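Local structure of putative uncharacterized protein (Archaeoglobus fulgidus, 4KPP) at residues F48-A53 with L214-T219; Q313-L318 with E358-I363. The protein probably exchanges protons for calcium ions across the membrane, as a transporter of the sodium/calcium exchanger family that binds calcium. All coordinates share one frame; numbering follows the deposited sequence.

Contact 1: residues F48-A53 with L214-T219; sequences FLISWA and LFAGFT
Ala216 sets its methyl group against both Leu49 and Ile50, and this small group is the centre of a wholly apolar contact between two helices predicted to span the membrane. Its CB lies 3.5 Å from Ile50 CG1 and 4.0 Å from Leu49 CB, and so rests against two residues that are consecutive on the facing helix. Alanine suits the place because its single methyl lets the backbones come close: the CA atoms of Ile50 and Ala216 are 6.2 Å apart, and the axes of the two segments approach to 8.9 Å. Ile50 places CG1 beside its own backbone N (chi1 -75°), and Ile50 CD1 then extends past Ala216 to end 4.4 Å from Gly217 N.

The aromatic part of the contact is slighter. Leu49 CD1 meets the ring of Phe215 at its edge, near the ring plane, 4.0 Å from Phe215 CE2. Phe215 is tied in turn to its own helix, where the hydroxyl of Thr219, one turn on, donates a hydrogen bond to Phe215 O.

The segments run nearly antiparallel, at 149°, on helices 32-60 and 202-221. Ile13 and Ser14 of helix 4-14 touch Leu49, while Phe213 and Ile220 of helix 202-221 also touch Ile50.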
# COMPACT_ATOMS: atom_id res chain seq x y z
N PHE A 48 -13.23 1.02 -2.70
CA PHE A 48 -14.10 0.47 -1.66
C PHE A 48 -14.89 -0.71 -2.20
O PHE A 48 -15.12 -1.69 -1.48
CB PHE A 48 -15.07 1.53 -1.13
CG PHE A 48 -14.42 2.59 -0.28
CD1 PHE A 48 -14.05 2.32 1.03
CD2 PHE A 48 -14.20 3.87 -0.78
CE1 PHE A 48 -13.45 3.30 1.81
CE2 PHE A 48 -13.61 4.84 -0.00
CZ PHE A 48 -13.24 4.56 1.30
N LEU A 49 -15.32 -0.61 -3.45
CA LEU A 49 -16.05 -1.69 -4.11
C LEU A 49 -15.20 -2.94 -4.15
O LEU A 49 -15.67 -4.03 -3.82
CB LEU A 49 -16.47 -1.28 -5.52
CG LEU A 49 -17.42 -0.08 -5.62
CD1 LEU A 49 -17.58 0.39 -7.06
CD2 LEU A 49 -18.78 -0.41 -5.01
N ILE A 50 -13.94 -2.77 -4.56
CA ILE A 50 -12.99 -3.87 -4.62
C ILE A 50 -12.79 -4.50 -3.24
O ILE A 50 -12.78 -5.72 -3.11
CB ILE A 50 -11.63 -3.41 -5.20
CG1 ILE A 50 -11.75 -3.23 -6.71
CG2 ILE A 50 -10.54 -4.42 -4.88
CD1 ILE A 50 -10.50 -2.70 -7.37
N SER A 51 -12.66 -3.67 -2.22
CA SER A 51 -12.48 -4.18 -0.86
C SER A 51 -13.72 -4.94 -0.39
O SER A 51 -13.60 -6.00 0.23
CB SER A 51 -12.15 -3.04 0.10
OG SER A 51 -10.86 -2.52 -0.18
N TRP A 52 -14.90 -4.39 -0.68
CA TRP A 52 -16.16 -5.06 -0.37
C TRP A 52 -16.23 -6.41 -1.08
O TRP A 52 -16.70 -7.39 -0.51
CB TRP A 52 -17.34 -4.20 -0.80
CG TRP A 52 -17.59 -3.03 0.09
CD1 TRP A 52 -17.03 -2.80 1.32
CD2 TRP A 52 -18.46 -1.92 -0.16
NE1 TRP A 52 -17.50 -1.62 1.84
CE2 TRP A 52 -18.38 -1.06 0.95
CE3 TRP A 52 -19.30 -1.57 -1.23
CZ2 TRP A 52 -19.10 0.13 1.03
CZ3 TRP A 52 -20.01 -0.39 -1.14
CH2 TRP A 52 -19.91 0.44 -0.02
N ALA A 53 -15.76 -6.44 -2.32
CA ALA A 53 -15.75 -7.66 -3.12
C ALA A 53 -14.76 -8.69 -2.58
O ALA A 53 -15.06 -9.88 -2.53
CB ALA A 53 -15.43 -7.33 -4.57
N LEU A 214 -15.01 -6.65 -11.62
CA LEU A 214 -14.81 -6.26 -13.01
C LEU A 214 -15.15 -4.80 -13.24
O LEU A 214 -14.44 -4.09 -13.95
CB LEU A 214 -15.62 -7.15 -13.96
CG LEU A 214 -15.17 -8.60 -14.09
CD1 LEU A 214 -16.10 -9.38 -15.00
CD2 LEU A 214 -13.73 -8.68 -14.60
N PHE A 215 -16.24 -4.34 -12.62
CA PHE A 215 -16.68 -2.96 -12.79
C PHE A 215 -15.72 -1.98 -12.15
O PHE A 215 -15.37 -0.96 -12.73
CB PHE A 215 -18.09 -2.75 -12.23
CG PHE A 215 -18.49 -1.31 -12.14
CD1 PHE A 215 -18.77 -0.58 -13.28
CD2 PHE A 215 -18.57 -0.67 -10.91
CE1 PHE A 215 -19.13 0.75 -13.20
CE2 PHE A 215 -18.93 0.66 -10.82
CZ PHE A 215 -19.21 1.37 -11.97
N ALA A 216 -15.28 -2.30 -10.93
CA ALA A 216 -14.35 -1.45 -10.21
C ALA A 216 -12.98 -1.46 -10.87
O ALA A 216 -12.33 -0.42 -10.99
CB ALA A 216 -14.26 -1.87 -8.76
N GLY A 217 -12.54 -2.64 -11.28
CA GLY A 217 -11.27 -2.79 -11.97
C GLY A 217 -11.26 -2.05 -13.29
O GLY A 217 -10.27 -1.41 -13.65
N PHE A 218 -12.38 -2.13 -14.02
CA PHE A 218 -12.54 -1.39 -15.27
C PHE A 218 -12.47 0.12 -15.01
O PHE A 218 -11.79 0.85 -15.73
CB PHE A 218 -13.87 -1.75 -15.93
CG PHE A 218 -14.24 -0.86 -17.09
CD1 PHE A 218 -13.64 -1.02 -18.33
CD2 PHE A 218 -15.19 0.14 -16.94
CE1 PHE A 218 -13.98 -0.21 -19.39
CE2 PHE A 218 -15.54 0.96 -18.00
CZ PHE A 218 -14.93 0.78 -19.23
N THR A 219 -13.18 0.56 -13.98
CA THR A 219 -13.22 1.98 -13.63
C THR A 219 -11.84 2.54 -13.31
O THR A 219 -11.46 3.60 -13.80
CB THR A 219 -14.16 2.22 -12.43
OG1 THR A 219 -15.51 1.94 -12.84
CG2 THR A 219 -14.07 3.66 -11.96

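Contact 2: residues Q313-L318 with E358-I363; sequences QSEEVL and EVRYII
Arg360 reaches across to two neighbouring acids, Glu315 and Glu316, and forms a salt-bridge network with them. Its NH1 stands 3.0 Å from Glu315 OE1 in a salt bridge whose hydrogen bond is weak, bent to 123° at the hydrogen, although the carboxylate and guanidinium planes are only 20° apart. Glu316 OE1 makes a longer salt bridge, 3.5 Å to Arg360 NE, with its carboxylate turned 64° from the guanidinium.

Beside this network Tyr361 lies across the chain of Glu315, with Tyr361 OH 3.8 Å from Glu315 CG. A water ties the two polar ends together, donating to Glu315 OE2 at 2.7 Å and hydrogen-bonded to Tyr361 OH, in the plane of the ring. Farther along, Leu318 CD2 packs 4.1 Å from Tyr361 CE1, so tyrosine serves both an apolar and a polar neighbour.

Arg360 is extended from CG to NE, which gives it the length to span the segment axes, 9.8 Å apart. Glu316 is bent at chi2 and is also held by two other arginines: Arg109 of helix 96-127 pairs with OE2 and Arg312 with OE1.

An alanine in place of Glu315 would probably leave Arg360 NH1 without its carboxylate mate and the bridging water without one of its two partners here.

Charge is thus shared among several groups. Arg312 NE also lies close to Arg360 NH2, and the acids would be expected to ease the repulsion between these like charges, with Glu316 linking helices 96-127, 311-331 and 357-377 at its carboxylate.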
# COMPACT_ATOMS: atom_id res chain seq x y z
N GLN A 313 16.38 10.04 -6.55
CA GLN A 313 15.59 8.84 -6.31
C GLN A 313 16.32 7.78 -5.48
O GLN A 313 15.69 7.04 -4.72
CB GLN A 313 15.08 8.24 -7.63
CG GLN A 313 14.13 9.15 -8.38
CD GLN A 313 13.11 9.81 -7.47
OE1 GLN A 313 12.34 9.13 -6.80
NE2 GLN A 313 13.10 11.13 -7.45
N SER A 314 17.64 7.72 -5.61
CA SER A 314 18.46 6.81 -4.81
C SER A 314 18.38 7.19 -3.34
O SER A 314 18.29 6.32 -2.46
CB SER A 314 19.91 6.81 -5.28
OG SER A 314 20.01 6.39 -6.63
N GLU A 315 18.42 8.49 -3.07
CA GLU A 315 18.26 8.99 -1.71
C GLU A 315 16.88 8.66 -1.18
O GLU A 315 16.72 8.31 -0.01
CB GLU A 315 18.50 10.50 -1.67
CG GLU A 315 19.91 10.93 -2.05
CD GLU A 315 19.98 12.35 -2.58
OE1 GLU A 315 18.95 13.06 -2.53
OE2 GLU A 315 21.06 12.74 -3.07
N GLU A 316 15.87 8.75 -2.05
CA GLU A 316 14.49 8.45 -1.66
C GLU A 316 14.34 6.99 -1.27
O GLU A 316 13.67 6.66 -0.29
CB GLU A 316 13.51 8.81 -2.78
CG GLU A 316 13.41 10.29 -3.08
CD GLU A 316 12.79 11.09 -1.94
OE1 GLU A 316 13.03 12.31 -1.88
OE2 GLU A 316 12.06 10.50 -1.12
N VAL A 317 14.95 6.11 -2.06
CA VAL A 317 14.90 4.67 -1.79
C VAL A 317 15.65 4.35 -0.50
O VAL A 317 15.17 3.57 0.33
CB VAL A 317 15.49 3.86 -2.96
CG1 VAL A 317 15.69 2.40 -2.57
CG2 VAL A 317 14.59 3.97 -4.18
N LEU A 318 16.82 4.97 -0.33
CA LEU A 318 17.62 4.81 0.88
C LEU A 318 16.84 5.27 2.11
O LEU A 318 16.82 4.59 3.14
CB LEU A 318 18.93 5.59 0.75
CG LEU A 318 19.80 5.75 2.00
CD1 LEU A 318 20.22 4.40 2.55
CD2 LEU A 318 21.01 6.62 1.70
N GLU A 358 20.41 17.32 2.54
CA GLU A 358 20.97 17.23 3.88
C GLU A 358 20.02 16.50 4.82
O GLU A 358 20.44 15.62 5.58
CB GLU A 358 21.28 18.63 4.44
CG GLU A 358 22.19 19.48 3.57
CD GLU A 358 21.44 20.27 2.51
OE1 GLU A 358 20.22 20.08 2.37
OE2 GLU A 358 22.08 21.08 1.81
N VAL A 359 18.75 16.86 4.77
CA VAL A 359 17.74 16.27 5.64
C VAL A 359 17.47 14.80 5.31
O VAL A 359 17.27 13.98 6.21
CB VAL A 359 16.43 17.08 5.61
CG1 VAL A 359 15.37 16.42 6.48
CG2 VAL A 359 16.69 18.50 6.09
N ARG A 360 17.46 14.46 4.03
CA ARG A 360 17.26 13.08 3.61
C ARG A 360 18.32 12.16 4.21
O ARG A 360 18.02 11.06 4.67
CB ARG A 360 17.25 12.96 2.08
CG ARG A 360 16.19 13.81 1.39
CD ARG A 360 16.17 13.57 -0.11
NE ARG A 360 15.46 14.62 -0.83
CZ ARG A 360 16.04 15.51 -1.64
NH1 ARG A 360 17.35 15.46 -1.84
NH2 ARG A 360 15.31 16.43 -2.25
N TYR A 361 19.57 12.62 4.20
CA TYR A 361 20.66 11.84 4.78
C TYR A 361 20.62 11.82 6.31
O TYR A 361 20.90 10.80 6.93
CB TYR A 361 22.02 12.35 4.28
CG TYR A 361 22.41 11.80 2.93
CD1 TYR A 361 22.95 10.53 2.79
CD2 TYR A 361 22.23 12.56 1.78
CE1 TYR A 361 23.31 10.03 1.56
CE2 TYR A 361 22.59 12.07 0.53
CZ TYR A 361 23.13 10.81 0.43
OH TYR A 361 23.48 10.31 -0.81
N ILE A 362 20.26 12.96 6.90
CA ILE A 362 20.17 13.05 8.36
C ILE A 362 19.10 12.11 8.90
O ILE A 362 19.35 11.33 9.82
CB ILE A 362 19.89 14.50 8.82
CG1 ILE A 362 21.14 15.36 8.66
CG2 ILE A 362 19.43 14.52 10.27
CD1 ILE A 362 20.91 16.83 8.97
N ILE A 363 17.90 12.18 8.32
CA ILE A 363 16.79 11.34 8.75
C ILE A 363 17.08 9.86 8.46
O ILE A 363 16.71 8.99 9.25
CB ILE A 363 15.46 11.76 8.10
CG1 ILE A 363 15.17 13.24 8.39
CG2 ILE A 363 14.31 10.91 8.60
CD1 ILE A 363 15.02 13.55 9.86
O HOH W 1 23.28 11.25 -3.12

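Overall arrangement
Contact 1 is a buried packing of apolar side chains, whereas contact 2 lies at the protein surface and depends on charge, with an apolar pair alongside. They share no helix: 48-53 and 214-219 belong to helices 32-60 and 202-221, one from each of the two sodium/calcium exchanger regions of the sequence, while 313-318 and 358-363 belong to helices 311-331 and 357-377. The first pair runs nearly antiparallel and the second nearly parallel, at 25°. A small residue brings the backbones together in contact 1; long polar side chains bridge a slightly wider separation in contact 2. Their centres lie 36 Å apart, on opposite sides of the chain's centre, and both are away from the bound calcium ion's site.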